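PDB 2ZZR: unsaturated glucuronyl hydrolase from Streptococcus agalactiae, which hydrolyses unsaturated hyaluronan, chondroitin and heparin disaccharides, releasing the 4-deoxy-4,5-didehydro uronic acid from their non-reducing end. Local coordinates for residues A249-R260 with T309-Y320; V209-F217 with L270-F278. All blocks are in the same frame, centred on the assembly; numbering follows the deposited sequence. Where two conformers were deposited one is given.

From the N terminus, the chain leaves helix 192-209, forms the loop 209-217, passes through strands 219-222 and 229-233, and enters helix 245-262. Helix 265-280 then folds back onto the loop as interaction 2, 53 residues on. Interaction 1 closes next, when helix 304-318 returns to helix 245-262. The segments alternate along the chain, so the two closures cross. They also touch: Ile252 packs on Phe278, Ile255 on Met274 and Met317 on Phe271, which ties the loop and three successive helices of the alpha barrel together.

Interaction 1 (A249-R260 with T309-Y320); sequences AWGIYGIPLSYR and TAVCGIHEMLKY
Tyr253 meets Gly313 where the two helices run closest, their CA atoms 3.7 Å apart, and the absence of a side chain on Gly313 is what lets the backbones approach. The axes come within 7.5 Å and diverge by only 28°. Such glycine-permitted, near-parallel pairing, with Tyr253 and Glu316 as knobs in holes, helps build the alpha barrel. The first torsion of Tyr253 (chi1 -164°) swings CG away from its own amide nitrogen, and the ring lies among Thr309, Cys312, Gly313 and Glu316. Cys312 CB makes a CH-pi contact over one ring face, 3.8 Å from the centroid, while Leu257 CD1 covers the other. Toward the N-terminal end, Ile252 and Ala249 rest on Ala310, and Thr309 CG2 lies 3.9 Å from CE3 of Trp250, a probable substrate-binding residue. In the other direction, Pro256 CB packs against Met317 SD, whose chain bends twice to carry CE to the Tyr259 ring. That ring turns its edge to the face of Tyr320 in an offset edge-to-face pair, planes at 65°. At the polar edge, Glu316 bends at chi2, bringing OE1 to 3.3 Å from Arg260 CD. Arg260 NE stays 4.4 Å from OE1, beyond a salt bridge; Leu257 O and Trp397 OXT hold the guanidinium. Glu316 OE2 forms salt bridges with Lys319 NZ, syn but tilted out of the carboxylate plane, and with Arg388, which also hydrogen-bonds Tyr253 OH. Helix 376-390, carrying Arg388, covers one flank, helix 265-280 lies against Ile252 and Met317, and helix 328-346 packs behind Ile314.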
loop_
_atom_site.group_PDB
_atom_site.type_symbol
_atom_site.label_atom_id
_atom_site.label_comp_id
_atom_site.label_asym_id
_atom_site.label_seq_id
_atom_site.Cartn_x
_atom_site.Cartn_y
_atom_site.Cartn_z
ATOM N N ALA A 249 -6.880 -0.625 -5.033
ATOM C CA ALA A 249 -6.275 0.268 -4.040
ATOM C C ALA A 249 -4.780 0.506 -4.254
ATOM O O ALA A 249 -4.298 1.612 -4.017
ATOM C CB ALA A 249 -6.538 -0.237 -2.628
ATOM N N TRP A 250 -4.044 -0.511 -4.704
ATOM C CA TRP A 250 -2.628 -0.312 -5.022
ATOM C C TRP A 250 -2.469 0.755 -6.106
ATOM O O TRP A 250 -1.530 1.540 -6.066
ATOM C CB TRP A 250 -1.959 -1.604 -5.497
ATOM C CG TRP A 250 -1.772 -2.696 -4.462
ATOM C CD1 TRP A 250 -1.994 -4.032 -4.653
ATOM C CD2 TRP A 250 -1.303 -2.558 -3.103
ATOM N NE1 TRP A 250 -1.704 -4.733 -3.506
ATOM C CE2 TRP A 250 -1.279 -3.856 -2.540
ATOM C CE3 TRP A 250 -0.917 -1.468 -2.307
ATOM C CZ2 TRP A 250 -0.877 -4.100 -1.213
ATOM C CZ3 TRP A 250 -0.510 -1.710 -0.982
ATOM C CH2 TRP A 250 -0.499 -3.019 -0.451
ATOM N N GLY A 251 -3.389 0.773 -7.071
ATOM C CA GLY A 251 -3.408 1.813 -8.095
ATOM C C GLY A 251 -3.733 3.175 -7.498
ATOM O O GLY A 251 -3.034 4.161 -7.763
ATOM N N ILE A 252 -4.774 3.218 -6.668
ATOM C CA ILE A 252 -5.235 4.463 -6.038
ATOM C C ILE A 252 -4.141 5.145 -5.222
ATOM O O ILE A 252 -4.057 6.372 -5.222
ATOM C CB ILE A 252 -6.518 4.244 -5.192
ATOM C CG1 ILE A 252 -7.680 3.871 -6.117
ATOM C CG2 ILE A 252 -6.886 5.500 -4.384
ATOM C CD1 ILE A 252 -8.854 3.225 -5.395
ATOM N N TYR A 253 -3.294 4.358 -4.560
ATOM C CA TYR A 253 -2.194 4.941 -3.782
ATOM C C TYR A 253 -0.907 5.036 -4.599
ATOM O O TYR A 253 -0.203 6.040 -4.541
ATOM C CB TYR A 253 -1.991 4.159 -2.480
ATOM C CG TYR A 253 -1.158 4.855 -1.404
ATOM C CD1 TYR A 253 -0.699 4.138 -0.300
ATOM C CD2 TYR A 253 -0.831 6.214 -1.489
ATOM C CE1 TYR A 253 0.059 4.754 0.708
ATOM C CE2 TYR A 253 -0.060 6.845 -0.489
ATOM C CZ TYR A 253 0.376 6.103 0.602
ATOM O OH TYR A 253 1.129 6.701 1.594
ATOM N N GLY A 254 -0.602 4.005 -5.384
ATOM C CA GLY A 254 0.627 4.009 -6.177
ATOM C C GLY A 254 0.715 5.157 -7.175
ATOM O O GLY A 254 1.802 5.683 -7.426
ATOM N N ILE A 255 -0.424 5.541 -7.749
ATOM C CA ILE A 255 -0.439 6.618 -8.742
ATOM C C ILE A 255 -0.033 7.981 -8.135
ATOM O O ILE A 255 0.927 8.582 -8.608
ATOM C CB ILE A 255 -1.784 6.708 -9.525
ATOM C CG1 ILE A 255 -1.966 5.472 -10.416
ATOM C CG2 ILE A 255 -1.818 7.996 -10.367
ATOM C CD1 ILE A 255 -3.382 5.317 -10.986
ATOM N N PRO A 256 -0.755 8.468 -7.097
ATOM C CA PRO A 256 -0.325 9.757 -6.514
ATOM C C PRO A 256 1.096 9.740 -5.940
ATOM O O PRO A 256 1.804 10.753 -6.032
ATOM C CB PRO A 256 -1.378 10.041 -5.431
ATOM C CG PRO A 256 -2.028 8.721 -5.155
ATOM C CD PRO A 256 -1.986 7.969 -6.459
ATOM N N LEU A 257 1.523 8.608 -5.379
ATOM C CA LEU A 257 2.897 8.509 -4.875
ATOM C C LEU A 257 3.908 8.767 -5.996
ATOM O O LEU A 257 4.846 9.549 -5.833
ATOM C CB LEU A 257 3.149 7.147 -4.219
ATOM C CG LEU A 257 2.527 6.929 -2.841
ATOM C CD1 LEU A 257 2.742 5.491 -2.405
ATOM C CD2 LEU A 257 3.123 7.886 -1.806
ATOM N N SER A 258 3.690 8.138 -7.149
ATOM C CA SER A 258 4.556 8.354 -8.310
ATOM C C SER A 258 4.409 9.753 -8.894
ATOM O O SER A 258 5.390 10.341 -9.374
ATOM C CB SER A 258 4.271 7.309 -9.384
ATOM O OG SER A 258 4.501 6.017 -8.864
ATOM N N TYR A 259 3.191 10.282 -8.849
ATOM C CA TYR A 259 2.926 11.641 -9.337
ATOM C C TYR A 259 3.811 12.678 -8.631
ATOM O O TYR A 259 4.286 13.627 -9.266
ATOM C CB TYR A 259 1.448 12.007 -9.188
ATOM C CG TYR A 259 1.167 13.449 -9.557
ATOM C CD1 TYR A 259 0.980 13.829 -10.885
ATOM C CD2 TYR A 259 1.117 14.440 -8.573
ATOM C CE1 TYR A 259 0.731 15.162 -11.221
ATOM C CE2 TYR A 259 0.878 15.770 -8.900
ATOM C CZ TYR A 259 0.691 16.125 -10.223
ATOM O OH TYR A 259 0.459 17.446 -10.544
ATOM N N ARG A 260 4.035 12.500 -7.329
ATOM C CA ARG A 260 4.929 13.406 -6.586
ATOM C C ARG A 260 6.233 13.611 -7.337
ATOM O O ARG A 260 6.771 14.715 -7.384
ATOM C CB ARG A 260 5.313 12.826 -5.230
ATOM C CG ARG A 260 4.197 12.583 -4.251
ATOM C CD ARG A 260 4.783 11.926 -3.000
ATOM N NE ARG A 260 5.405 10.632 -3.310
ATOM C CZ ARG A 260 6.355 10.047 -2.583
ATOM N NH1 ARG A 260 6.822 10.631 -1.482
ATOM N NH2 ARG A 260 6.846 8.872 -2.960
ATOM N N THR A 309 -5.771 1.462 2.427
ATOM C CA THR A 309 -4.819 1.848 1.377
ATOM C C THR A 309 -5.394 2.949 0.470
ATOM O O THR A 309 -4.700 3.926 0.151
ATOM C CB THR A 309 -4.397 0.599 0.559
ATOM O OG1 THR A 309 -3.876 -0.383 1.465
ATOM C CG2 THR A 309 -3.317 0.933 -0.465
ATOM N N ALA A 310 -6.661 2.805 0.088
ATOM C CA ALA A 310 -7.340 3.816 -0.734
ATOM C C ALA A 310 -7.460 5.166 -0.019
ATOM O O ALA A 310 -7.330 6.223 -0.648
ATOM C CB ALA A 310 -8.716 3.320 -1.185
ATOM N N VAL A 311 -7.707 5.130 1.290
ATOM C CA VAL A 311 -7.768 6.369 2.072
ATOM C C VAL A 311 -6.434 7.117 1.976
ATOM O O VAL A 311 -6.421 8.323 1.705
ATOM C CB VAL A 311 -8.190 6.129 3.546
ATOM C CG1 VAL A 311 -7.913 7.382 4.397
ATOM C CG2 VAL A 311 -9.677 5.763 3.626
ATOM N N CYS A 312 -5.323 6.411 2.185
ATOM C CA CYS A 312 -3.985 7.019 2.066
ATOM C C CYS A 312 -3.768 7.627 0.682
ATOM O O CYS A 312 -3.245 8.747 0.564
ATOM C CB CYS A 312 -2.882 6.001 2.377
ATOM S SG CYS A 312 -2.905 5.424 4.085
ATOM N N GLY A 313 -4.188 6.893 -0.352
ATOM C CA GLY A 313 -4.048 7.345 -1.742
ATOM C C GLY A 313 -4.837 8.610 -2.037
ATOM O O GLY A 313 -4.333 9.533 -2.680
ATOM N N ILE A 314 -6.078 8.649 -1.574
ATOM C CA ILE A 314 -6.932 9.819 -1.774
ATOM C C ILE A 314 -6.332 11.017 -1.020
ATOM O O ILE A 314 -6.221 12.120 -1.570
ATOM C CB ILE A 314 -8.395 9.542 -1.329
ATOM C CG1 ILE A 314 -9.038 8.476 -2.233
ATOM C CG2 ILE A 314 -9.229 10.832 -1.359
ATOM C CD1 ILE A 314 -10.359 7.941 -1.697
ATOM N N HIS A 315 -5.921 10.787 0.227
ATOM C CA HIS A 315 -5.300 11.839 1.031
ATOM C C HIS A 315 -4.084 12.431 0.316
ATOM O O HIS A 315 -3.931 13.659 0.231
ATOM C CB HIS A 315 -4.902 11.298 2.412
ATOM C CG HIS A 315 -4.294 12.336 3.305
ATOM N ND1 HIS A 315 -5.035 13.088 4.191
ATOM C CD2 HIS A 315 -3.015 12.754 3.433
ATOM C CE1 HIS A 315 -4.234 13.925 4.829
ATOM N NE2 HIS A 315 -3.004 13.743 4.385
ATOM N N GLU A 316 -3.234 11.553 -0.208
ATOM C CA GLU A 316 -2.049 11.977 -0.952
ATOM C C GLU A 316 -2.376 12.805 -2.201
ATOM O O GLU A 316 -1.824 13.892 -2.388
ATOM C CB GLU A 316 -1.180 10.767 -1.317
ATOM C CG GLU A 316 0.158 11.126 -1.972
ATOM C CD GLU A 316 1.047 11.994 -1.078
ATOM O OE1 GLU A 316 1.898 12.719 -1.639
ATOM O OE2 GLU A 316 0.902 11.950 0.174
ATOM N N MET A 317 -3.268 12.294 -3.049
ATOM C CA MET A 317 -3.611 12.986 -4.297
ATOM C C MET A 317 -4.205 14.376 -4.056
ATOM O O MET A 317 -3.968 15.301 -4.834
ATOM C CB MET A 317 -4.589 12.159 -5.127
ATOM C CG MET A 317 -4.819 12.706 -6.546
ATOM S SD MET A 317 -3.564 12.184 -7.741
ATOM C CE MET A 317 -2.303 13.428 -7.505
ATOM N N LEU A 318 -4.975 14.501 -2.975
ATOM C CA LEU A 318 -5.652 15.751 -2.622
ATOM C C LEU A 318 -4.681 16.884 -2.315
ATOM O O LEU A 318 -5.053 18.063 -2.355
ATOM C CB LEU A 318 -6.601 15.530 -1.438
ATOM C CG LEU A 318 -8.112 15.457 -1.711
ATOM C CD1 LEU A 318 -8.471 15.046 -3.143
ATOM C CD2 LEU A 318 -8.792 14.563 -0.685
ATOM N N LYS A 319 -3.433 16.532 -2.014
ATOM C CA LYS A 319 -2.388 17.547 -1.818
ATOM C C LYS A 319 -2.123 18.322 -3.110
ATOM O O LYS A 319 -1.689 19.476 -3.069
ATOM C CB LYS A 319 -1.077 16.912 -1.347
ATOM C CG LYS A 319 -1.155 16.254 0.005
ATOM C CD LYS A 319 0.120 15.509 0.313
ATOM C CE LYS A 319 0.035 14.805 1.661
ATOM N NZ LYS A 319 1.298 14.048 1.927
ATOM N N TYR A 320 -2.412 17.690 -4.249
ATOM C CA TYR A 320 -2.030 18.205 -5.564
ATOM C C TYR A 320 -3.209 18.559 -6.456
ATOM O O TYR A 320 -3.087 19.413 -7.340
ATOM C CB TYR A 320 -1.142 17.189 -6.289
ATOM C CG TYR A 320 0.059 16.795 -5.477
ATOM C CD1 TYR A 320 0.088 15.584 -4.779
ATOM C CD2 TYR A 320 1.154 17.651 -5.371
ATOM C CE1 TYR A 320 1.190 15.231 -4.008
ATOM C CE2 TYR A 320 2.257 17.305 -4.600
ATOM C CZ TYR A 320 2.266 16.097 -3.929
ATOM O OH TYR A 320 3.367 15.775 -3.168
#

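Interaction 2 (V209-F217 with L270-F278); sequences VVRDDSSAF and LFKGMTNYF. With SO4 (sulfate ion), chain B.
Val210 reaches tip to tip toward Met274, its CG2 3.8 Å from SD, while CG1 slides past Leu270 CD1. Next comes the type I turn from Arg211 to Ser214, whose outer side holds a sulfate, probably from the crystallisation liquor: Arg211 NH1 donates to O3 at 2.8 Å and Asp212 N to O2, the latter almost straight at 172°. Asp213 closes an Asx turn, its OD2 gripped by both Ser215 N and Ser215 OG. Its OD1 accepts from a water that also bonds Tyr277 OH, forming a bridge across the contact. Ser214 lies against the helix backbone, OG 3.3 Å from Gly273 CA, where the glycine leaves room for it; that hydroxyl bonds Lys7 O. Ser215 CA lies over one face of the Tyr277 ring, and its CB touches CZ at 3.5 Å; Tyr277 OH bonds Ser243 as well, a second hold on the phenol. Last, Ala216 CB meets Met274 CE at 3.8 Å, where the bend at chi3 (73°) has turned the methyl. The loop, which links helix 192-209 to strand 219-222, lies along one side of helix 265-280; helix 245-262 shares Met274 and Tyr277 with it, while helices 304-318 and 328-346 pack on Phe271, Thr275 and Phe278.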
loop_
_atom_site.group_PDB
_atom_site.type_symbol
_atom_site.label_atom_id
_atom_site.label_comp_id
_atom_site.label_asym_id
_atom_site.label_seq_id
_atom_site.Cartn_x
_atom_site.Cartn_y
_atom_site.Cartn_z
ATOM N N VAL A 209 -1.439 -2.755 -16.868
ATOM C CA VAL A 209 -2.047 -3.374 -15.685
ATOM C C VAL A 209 -3.314 -2.630 -15.245
ATOM O O VAL A 209 -4.169 -3.194 -14.554
ATOM C CB VAL A 209 -1.012 -3.575 -14.536
ATOM C CG1 VAL A 209 -0.884 -2.322 -13.662
ATOM C CG2 VAL A 209 -1.373 -4.802 -13.689
ATOM N N VAL A 210 -3.433 -1.363 -15.649
ATOM C CA VAL A 210 -4.685 -0.633 -15.519
ATOM C C VAL A 210 -5.463 -0.844 -16.817
ATOM O O VAL A 210 -4.917 -0.667 -17.911
ATOM C CB VAL A 210 -4.459 0.880 -15.267
ATOM C CG1 VAL A 210 -5.790 1.609 -15.075
ATOM C CG2 VAL A 210 -3.561 1.083 -14.044
ATOM N N ARG A 211 -6.726 -1.236 -16.684
ATOM C CA ARG A 211 -7.575 -1.557 -17.837
ATOM C C ARG A 211 -8.319 -0.328 -18.368
ATOM O O ARG A 211 -8.441 0.681 -17.672
ATOM C CB ARG A 211 -8.577 -2.656 -17.465
ATOM C CG ARG A 211 -7.933 -3.918 -16.902
ATOM C CD ARG A 211 -8.932 -5.072 -16.820
ATOM N NE ARG A 211 -9.243 -5.608 -18.143
ATOM C CZ ARG A 211 -9.937 -6.723 -18.370
ATOM N NH1 ARG A 211 -10.154 -7.122 -19.620
ATOM N NH2 ARG A 211 -10.415 -7.436 -17.358
ATOM N N ASP A 212 -8.835 -0.433 -19.594
ATOM C CA ASP A 212 -9.554 0.669 -20.241
ATOM C C ASP A 212 -10.768 1.174 -19.461
ATOM O O ASP A 212 -11.168 2.325 -19.626
ATOM C CB ASP A 212 -9.979 0.283 -21.667
ATOM C CG ASP A 212 -8.807 0.181 -22.627
ATOM O OD1 ASP A 212 -7.635 0.277 -22.202
ATOM O OD2 ASP A 212 -9.059 -0.005 -23.836
ATOM N N ASP A 213 -11.355 0.317 -18.621
ATOM C CA ASP A 213 -12.516 0.692 -17.815
ATOM C C ASP A 213 -12.122 1.220 -16.435
ATOM O O ASP A 213 -12.979 1.426 -15.578
ATOM C CB ASP A 213 -13.494 -0.487 -17.681
ATOM C CG ASP A 213 -12.901 -1.681 -16.931
ATOM O OD1 ASP A 213 -13.656 -2.652 -16.704
ATOM O OD2 ASP A 213 -11.697 -1.674 -16.581
ATOM N N SER A 214 -10.821 1.442 -16.250
ATOM C CA SER A 214 -10.225 1.908 -14.988
ATOM C C SER A 214 -10.104 0.837 -13.895
ATOM O O SER A 214 -9.623 1.122 -12.799
ATOM C CB SER A 214 -10.921 3.171 -14.455
ATOM O OG SER A 214 -10.494 4.315 -15.184
ATOM N N SER A 215 -10.530 -0.392 -14.189
ATOM C CA SER A 215 -10.278 -1.499 -13.268
ATOM C C SER A 215 -8.818 -1.949 -13.385
ATOM O O SER A 215 -8.083 -1.495 -14.267
ATOM C CB SER A 215 -11.241 -2.663 -13.528
ATOM O OG SER A 215 -10.906 -3.331 -14.728
ATOM N N ALA A 216 -8.393 -2.840 -12.496
ATOM C CA ALA A 216 -6.998 -3.257 -12.454
ATOM C C ALA A 216 -6.846 -4.755 -12.647
ATOM O O ALA A 216 -7.583 -5.537 -12.043
ATOM C CB ALA A 216 -6.370 -2.840 -11.125
ATOM N N PHE A 217 -5.893 -5.137 -13.495
ATOM C CA PHE A 217 -5.330 -6.486 -13.476
ATOM C C PHE A 217 -4.430 -6.602 -12.247
ATOM O O PHE A 217 -3.959 -5.599 -11.710
ATOM C CB PHE A 217 -4.466 -6.747 -14.710
ATOM C CG PHE A 217 -5.235 -6.979 -15.977
ATOM C CD1 PHE A 217 -5.042 -6.148 -17.075
ATOM C CD2 PHE A 217 -6.130 -8.045 -16.090
ATOM C CE1 PHE A 217 -5.736 -6.365 -18.269
ATOM C CE2 PHE A 217 -6.833 -8.262 -17.272
ATOM C CZ PHE A 217 -6.628 -7.425 -18.363
ATOM N N LEU A 270 -5.624 9.363 -14.453
ATOM C CA LEU A 270 -5.611 7.931 -14.155
ATOM C C LEU A 270 -6.103 7.666 -12.730
ATOM O O LEU A 270 -6.878 6.731 -12.495
ATOM C CB LEU A 270 -4.218 7.348 -14.375
ATOM C CG LEU A 270 -4.164 5.829 -14.574
ATOM C CD1 LEU A 270 -4.893 5.413 -15.866
ATOM C CD2 LEU A 270 -2.735 5.360 -14.592
ATOM N N PHE A 271 -5.661 8.503 -11.788
ATOM C CA PHE A 271 -6.174 8.460 -10.416
ATOM C C PHE A 271 -7.682 8.632 -10.358
ATOM O O PHE A 271 -8.365 7.890 -9.655
ATOM C CB PHE A 271 -5.517 9.535 -9.536
ATOM C CG PHE A 271 -6.214 9.740 -8.204
ATOM C CD1 PHE A 271 -5.817 9.021 -7.079
ATOM C CD2 PHE A 271 -7.264 10.661 -8.079
ATOM C CE1 PHE A 271 -6.455 9.213 -5.838
ATOM C CE2 PHE A 271 -7.913 10.856 -6.850
ATOM C CZ PHE A 271 -7.505 10.128 -5.728
ATOM N N LYS A 272 -8.200 9.629 -11.071
ATOM C CA LYS A 272 -9.629 9.910 -11.040
ATOM C C LYS A 272 -10.404 8.683 -11.536
ATOM O O LYS A 272 -11.399 8.285 -10.932
ATOM C CB LYS A 272 -9.945 11.168 -11.862
ATOM C CG LYS A 272 -9.579 12.483 -11.126
ATOM C CD LYS A 272 -9.297 13.667 -12.082
ATOM C CE LYS A 272 -10.523 14.123 -12.877
ATOM N NZ LYS A 272 -11.605 14.742 -12.066
ATOM N N GLY A 273 -9.913 8.065 -12.603
ATOM C CA GLY A 273 -10.548 6.862 -13.155
ATOM C C GLY A 273 -10.603 5.726 -12.147
ATOM O O GLY A 273 -11.682 5.185 -11.862
ATOM N N MET A 274 -9.445 5.374 -11.591
ATOM C CA MET A 274 -9.354 4.238 -10.664
ATOM C C MET A 274 -10.097 4.485 -9.358
ATOM O O MET A 274 -10.726 3.575 -8.811
ATOM C CB MET A 274 -7.894 3.868 -10.378
ATOM C CG MET A 274 -7.097 3.442 -11.608
ATOM S SD MET A 274 -5.622 2.493 -11.207
ATOM C CE MET A 274 -6.329 0.918 -10.703
ATOM N N THR A 275 -10.041 5.720 -8.861
ATOM C CA THR A 275 -10.675 6.055 -7.592
ATOM C C THR A 275 -12.195 6.086 -7.730
ATOM O O THR A 275 -12.907 5.572 -6.861
ATOM C CB THR A 275 -10.120 7.384 -7.032
ATOM O OG1 THR A 275 -8.694 7.270 -6.928
ATOM C CG2 THR A 275 -10.693 7.689 -5.661
ATOM N N ASN A 276 -12.690 6.655 -8.825
ATOM C CA ASN A 276 -14.139 6.719 -9.032
ATOM C C ASN A 276 -14.706 5.316 -9.186
ATOM O O ASN A 276 -15.777 5.024 -8.677
ATOM C CB ASN A 276 -14.499 7.589 -10.233
ATOM C CG ASN A 276 -14.143 9.053 -10.019
ATOM O OD1 ASN A 276 -13.582 9.417 -8.982
ATOM N ND2 ASN A 276 -14.465 9.898 -11.000
ATOM N N TYR A 277 -13.959 4.455 -9.868
ATOM C CA TYR A 277 -14.331 3.048 -10.030
ATOM C C TYR A 277 -14.496 2.381 -8.661
ATOM O O TYR A 277 -15.488 1.692 -8.403
ATOM C CB TYR A 277 -13.265 2.342 -10.859
ATOM C CG TYR A 277 -13.552 0.889 -11.145
ATOM C CD1 TYR A 277 -14.158 0.504 -12.344
ATOM C CD2 TYR A 277 -13.201 -0.103 -10.228
ATOM C CE1 TYR A 277 -14.419 -0.844 -12.615
ATOM C CE2 TYR A 277 -13.457 -1.449 -10.489
ATOM C CZ TYR A 277 -14.069 -1.808 -11.678
ATOM O OH TYR A 277 -14.319 -3.140 -11.936
ATOM N N PHE A 278 -13.517 2.614 -7.787
ATOM C CA PHE A 278 -13.499 2.063 -6.438
ATOM C C PHE A 278 -14.671 2.618 -5.636
ATOM O O PHE A 278 -15.456 1.853 -5.073
ATOM C CB PHE A 278 -12.148 2.398 -5.784
ATOM C CG PHE A 278 -11.886 1.694 -4.473
ATOM C CD1 PHE A 278 -11.297 0.430 -4.448
ATOM C CD2 PHE A 278 -12.164 2.326 -3.264
ATOM C CE1 PHE A 278 -11.027 -0.215 -3.231
ATOM C CE2 PHE A 278 -11.895 1.688 -2.042
ATOM C CZ PHE A 278 -11.323 0.418 -2.030
HETATM S S SO4 B . -8.196 -4.061 -21.449
HETATM O O1 SO4 B . -7.705 -4.099 -22.823
HETATM O O2 SO4 B . -8.674 -2.718 -21.149
HETATM O O3 SO4 B . -9.284 -5.024 -21.283
HETATM O O4 SO4 B . -7.105 -4.398 -20.539
HETATM O O HOH W 1 -14.492 -4.049 -14.503
#